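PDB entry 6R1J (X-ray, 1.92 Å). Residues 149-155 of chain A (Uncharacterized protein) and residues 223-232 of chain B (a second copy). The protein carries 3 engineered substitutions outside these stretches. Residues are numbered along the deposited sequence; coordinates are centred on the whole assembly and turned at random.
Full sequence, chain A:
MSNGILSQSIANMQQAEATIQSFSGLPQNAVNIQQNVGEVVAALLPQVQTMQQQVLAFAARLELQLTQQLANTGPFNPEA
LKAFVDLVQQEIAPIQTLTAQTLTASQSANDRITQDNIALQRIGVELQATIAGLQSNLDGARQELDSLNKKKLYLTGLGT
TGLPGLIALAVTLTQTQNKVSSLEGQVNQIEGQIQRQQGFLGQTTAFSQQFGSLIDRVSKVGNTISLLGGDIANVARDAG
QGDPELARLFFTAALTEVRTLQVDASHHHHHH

Chain A 149-155: NKKKLYL
Chain B (223-232) NTISLLGGDI

Residues 149-155 of chain A form one continuous helical segment, with phi/psi values near -60/-45, that extends beyond the stretch at both ends. In chain B the helix enters from earlier in the sequence and runs through Leu228(B); Gly229(B) (-90/5) and Gly230(B) (-141/67) then lead into an extended Asp231(B) (-170/149). The two helix axes approach to 10.5 Å and cross at -41°, with their N-to-C directions running broadly the same way. Register is set by two CA pairs: Lys150(A) CA lies 7.6 Å from Thr224(B) CA, and Lys151(A) CA lies 7.0 Å from Leu227(B) CA. Together the stretches bury 363 Å².

Backbone hydrogen bonds maintain the helical frame. In chain A, Tyr154(A) N donates to Lys150(A) O (3.1 Å), so Lys150(A) and Tyr154(A), whose CA-to-CB bonds both point toward chain B, sit one turn apart; Leu155(A) N donates to Lys151(A) O (2.9 Å). In chain B, Leu227(B) N donates to Asn223(B) O (3.2 Å), Leu228(B) N to Thr224(B) O (3.2 Å) and Gly229(B) N to Ile225(B) O (3.0 Å).

The apolar centre of the contact is Leu227(B), whose CA-to-CB bond points toward chain A and whose rotamer is t, p (172°, 52°). Leu227(B) CD1 lies over one face of the Tyr154(A) ring, 4.2 Å from the ring centroid and 18° off the normal, a CH-pi arrangement; the same CD1 is 4.0 Å from Tyr154(A) CD2. Tyr154(A) adopts chi1 t (176°) with chi2 85°, which turns this face to the leucine. Lysine methylenes complete the packing: Leu227(B) CD1 is 3.9 Å from Lys151(A) CG, and Leu227(B) CD2 is 4.1 Å from Lys150(A) CB.

Polar contacts flank this centre. Lys150(A), whose CA-to-CB bond points toward chain B, is m at chi1 and t from chi2 to chi4 (-75°, 165°, -178°, 179°). This extended chain carries its ammonium to Thr224(B), where Lys150(A) NZ donates a hydrogen bond to Thr224(B) OG1 at 3.0 Å; Thr224(B) has chi1 m (-62°). Lys150(A) NZ also passes 3.8 Å from Asn223(B) CB and is hydrogen-bonded elsewhere in the structure. Beyond Leu227(B), the chain B loop brings in Asp231(B), at chi1 p (50°) and chi2 41°, with its CA-to-CB bond toward chain A. Asp231(B) OD2 lies 2.9 Å from Tyr154(A) OH, although Asp231(B) is poorly ordered. Thus the tyrosine meets chain B both through its ring face and near its hydroxyl.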

# COMPACT_ATOMS: atom_id res chain seq x y z
N ASN A 149 -8.16 -30.14 21.04
CA ASN A 149 -7.28 -31.00 20.22
C ASN A 149 -6.21 -31.60 21.12
O ASN A 149 -5.90 -32.79 20.91
CB ASN A 149 -6.57 -30.33 19.04
CG ASN A 149 -7.54 -29.85 17.98
OD1 ASN A 149 -8.54 -30.50 17.70
ND2 ASN A 149 -7.23 -28.72 17.36
N LYS A 150 -5.66 -30.80 22.05
CA LYS A 150 -4.61 -31.25 23.02
C LYS A 150 -5.18 -32.34 23.93
O LYS A 150 -4.49 -33.35 24.08
CB LYS A 150 -4.02 -30.11 23.86
CG LYS A 150 -3.05 -29.21 23.09
CD LYS A 150 -2.76 -27.88 23.81
CE LYS A 150 -1.84 -26.96 23.02
NZ LYS A 150 -1.61 -25.68 23.74
N LYS A 151 -6.38 -32.13 24.50
CA LYS A 151 -7.04 -33.11 25.40
C LYS A 151 -7.28 -34.43 24.65
O LYS A 151 -7.07 -35.47 25.27
CB LYS A 151 -8.31 -32.54 26.02
CG LYS A 151 -8.02 -31.47 27.05
CD LYS A 151 -9.24 -30.92 27.70
CE LYS A 151 -8.92 -29.66 28.47
NZ LYS A 151 -10.15 -29.11 29.09
N LYS A 152 -7.64 -34.37 23.37
CA LYS A 152 -7.90 -35.56 22.53
C LYS A 152 -6.62 -36.40 22.46
O LYS A 152 -6.69 -37.62 22.66
CB LYS A 152 -8.43 -35.11 21.16
CG LYS A 152 -8.89 -36.18 20.17
CD LYS A 152 -7.80 -36.67 19.21
CE LYS A 152 -8.27 -37.75 18.24
NZ LYS A 152 -7.18 -38.49 17.55
N LEU A 153 -5.47 -35.77 22.21
CA LEU A 153 -4.19 -36.51 22.02
C LEU A 153 -3.78 -37.15 23.34
O LEU A 153 -3.43 -38.34 23.36
CB LEU A 153 -3.16 -35.55 21.42
CG LEU A 153 -3.53 -35.08 20.01
CD1 LEU A 153 -2.67 -33.89 19.59
CD2 LEU A 153 -3.43 -36.22 19.01
N TYR A 154 -3.93 -36.41 24.43
CA TYR A 154 -3.65 -36.84 25.81
C TYR A 154 -4.52 -38.04 26.21
O TYR A 154 -3.96 -39.11 26.58
CB TYR A 154 -3.88 -35.64 26.72
CG TYR A 154 -3.73 -35.92 28.18
CD1 TYR A 154 -2.48 -35.87 28.78
CD2 TYR A 154 -4.83 -36.20 28.98
CE1 TYR A 154 -2.32 -36.11 30.13
CE2 TYR A 154 -4.68 -36.44 30.34
CZ TYR A 154 -3.42 -36.40 30.91
OH TYR A 154 -3.24 -36.62 32.25
N LEU A 155 -5.86 -37.92 26.08
CA LEU A 155 -6.80 -38.99 26.52
C LEU A 155 -6.52 -40.28 25.76
O LEU A 155 -6.49 -41.35 26.40
CB LEU A 155 -8.25 -38.53 26.34
CG LEU A 155 -8.72 -37.50 27.36
CD1 LEU A 155 -10.05 -36.89 26.95
CD2 LEU A 155 -8.80 -38.11 28.76
N ASN B 223 -3.23 -23.20 27.85
CA ASN B 223 -4.02 -24.41 27.52
C ASN B 223 -3.23 -25.66 27.98
O ASN B 223 -3.80 -26.55 28.64
CB ASN B 223 -4.42 -24.42 26.03
CG ASN B 223 -5.61 -23.52 25.70
OD1 ASN B 223 -6.31 -23.05 26.59
ND2 ASN B 223 -5.93 -23.40 24.42
N THR B 224 -1.94 -25.73 27.66
CA THR B 224 -1.08 -26.86 28.06
C THR B 224 -1.08 -26.94 29.59
O THR B 224 -1.35 -28.01 30.14
CB THR B 224 0.30 -26.70 27.45
OG1 THR B 224 0.02 -26.73 26.06
CG2 THR B 224 1.26 -27.80 27.85
N ILE B 225 -0.81 -25.83 30.26
CA ILE B 225 -0.82 -25.79 31.75
C ILE B 225 -2.16 -26.26 32.32
O ILE B 225 -2.13 -27.11 33.22
CB ILE B 225 -0.46 -24.39 32.26
CG1 ILE B 225 1.01 -24.10 31.99
CG2 ILE B 225 -0.80 -24.26 33.74
CD1 ILE B 225 1.36 -22.64 32.14
N SER B 226 -3.30 -25.70 31.88
CA SER B 226 -4.65 -26.08 32.40
C SER B 226 -4.83 -27.61 32.34
O SER B 226 -5.35 -28.17 33.32
CB SER B 226 -5.76 -25.38 31.67
OG SER B 226 -5.53 -23.98 31.70
N LEU B 227 -4.41 -28.24 31.24
CA LEU B 227 -4.50 -29.71 31.00
C LEU B 227 -3.65 -30.47 32.03
O LEU B 227 -4.13 -31.50 32.53
CB LEU B 227 -4.06 -29.99 29.56
CG LEU B 227 -3.89 -31.46 29.18
CD1 LEU B 227 -5.13 -32.26 29.53
CD2 LEU B 227 -3.58 -31.58 27.69
N LEU B 228 -2.45 -29.97 32.35
CA LEU B 228 -1.55 -30.62 33.35
C LEU B 228 -2.15 -30.46 34.75
O LEU B 228 -2.03 -31.39 35.53
CB LEU B 228 -0.13 -30.05 33.25
CG LEU B 228 0.63 -30.40 31.97
CD1 LEU B 228 2.01 -29.75 31.94
CD2 LEU B 228 0.77 -31.91 31.81
N GLY B 229 -2.88 -29.37 35.01
CA GLY B 229 -3.42 -29.05 36.34
C GLY B 229 -4.80 -29.61 36.64
O GLY B 229 -5.27 -29.29 37.73
N GLY B 230 -5.45 -30.42 35.78
CA GLY B 230 -6.82 -30.90 36.06
C GLY B 230 -7.12 -32.35 35.68
O GLY B 230 -7.99 -32.54 34.81
N ASP B 231 -6.51 -33.34 36.36
CA ASP B 231 -6.71 -34.81 36.11
C ASP B 231 -6.06 -35.68 37.20
O ASP B 231 -5.02 -35.28 37.75
CB ASP B 231 -6.14 -35.20 34.75
CG ASP B 231 -4.71 -34.72 34.52
OD1 ASP B 231 -3.89 -34.80 35.47
OD2 ASP B 231 -4.44 -34.23 33.41
N ILE B 232 -6.64 -36.86 37.49
CA ILE B 232 -6.12 -37.86 38.45
C ILE B 232 -6.30 -39.26 37.86
O ILE B 232 -5.43 -40.08 38.17
CB ILE B 232 -6.79 -37.73 39.80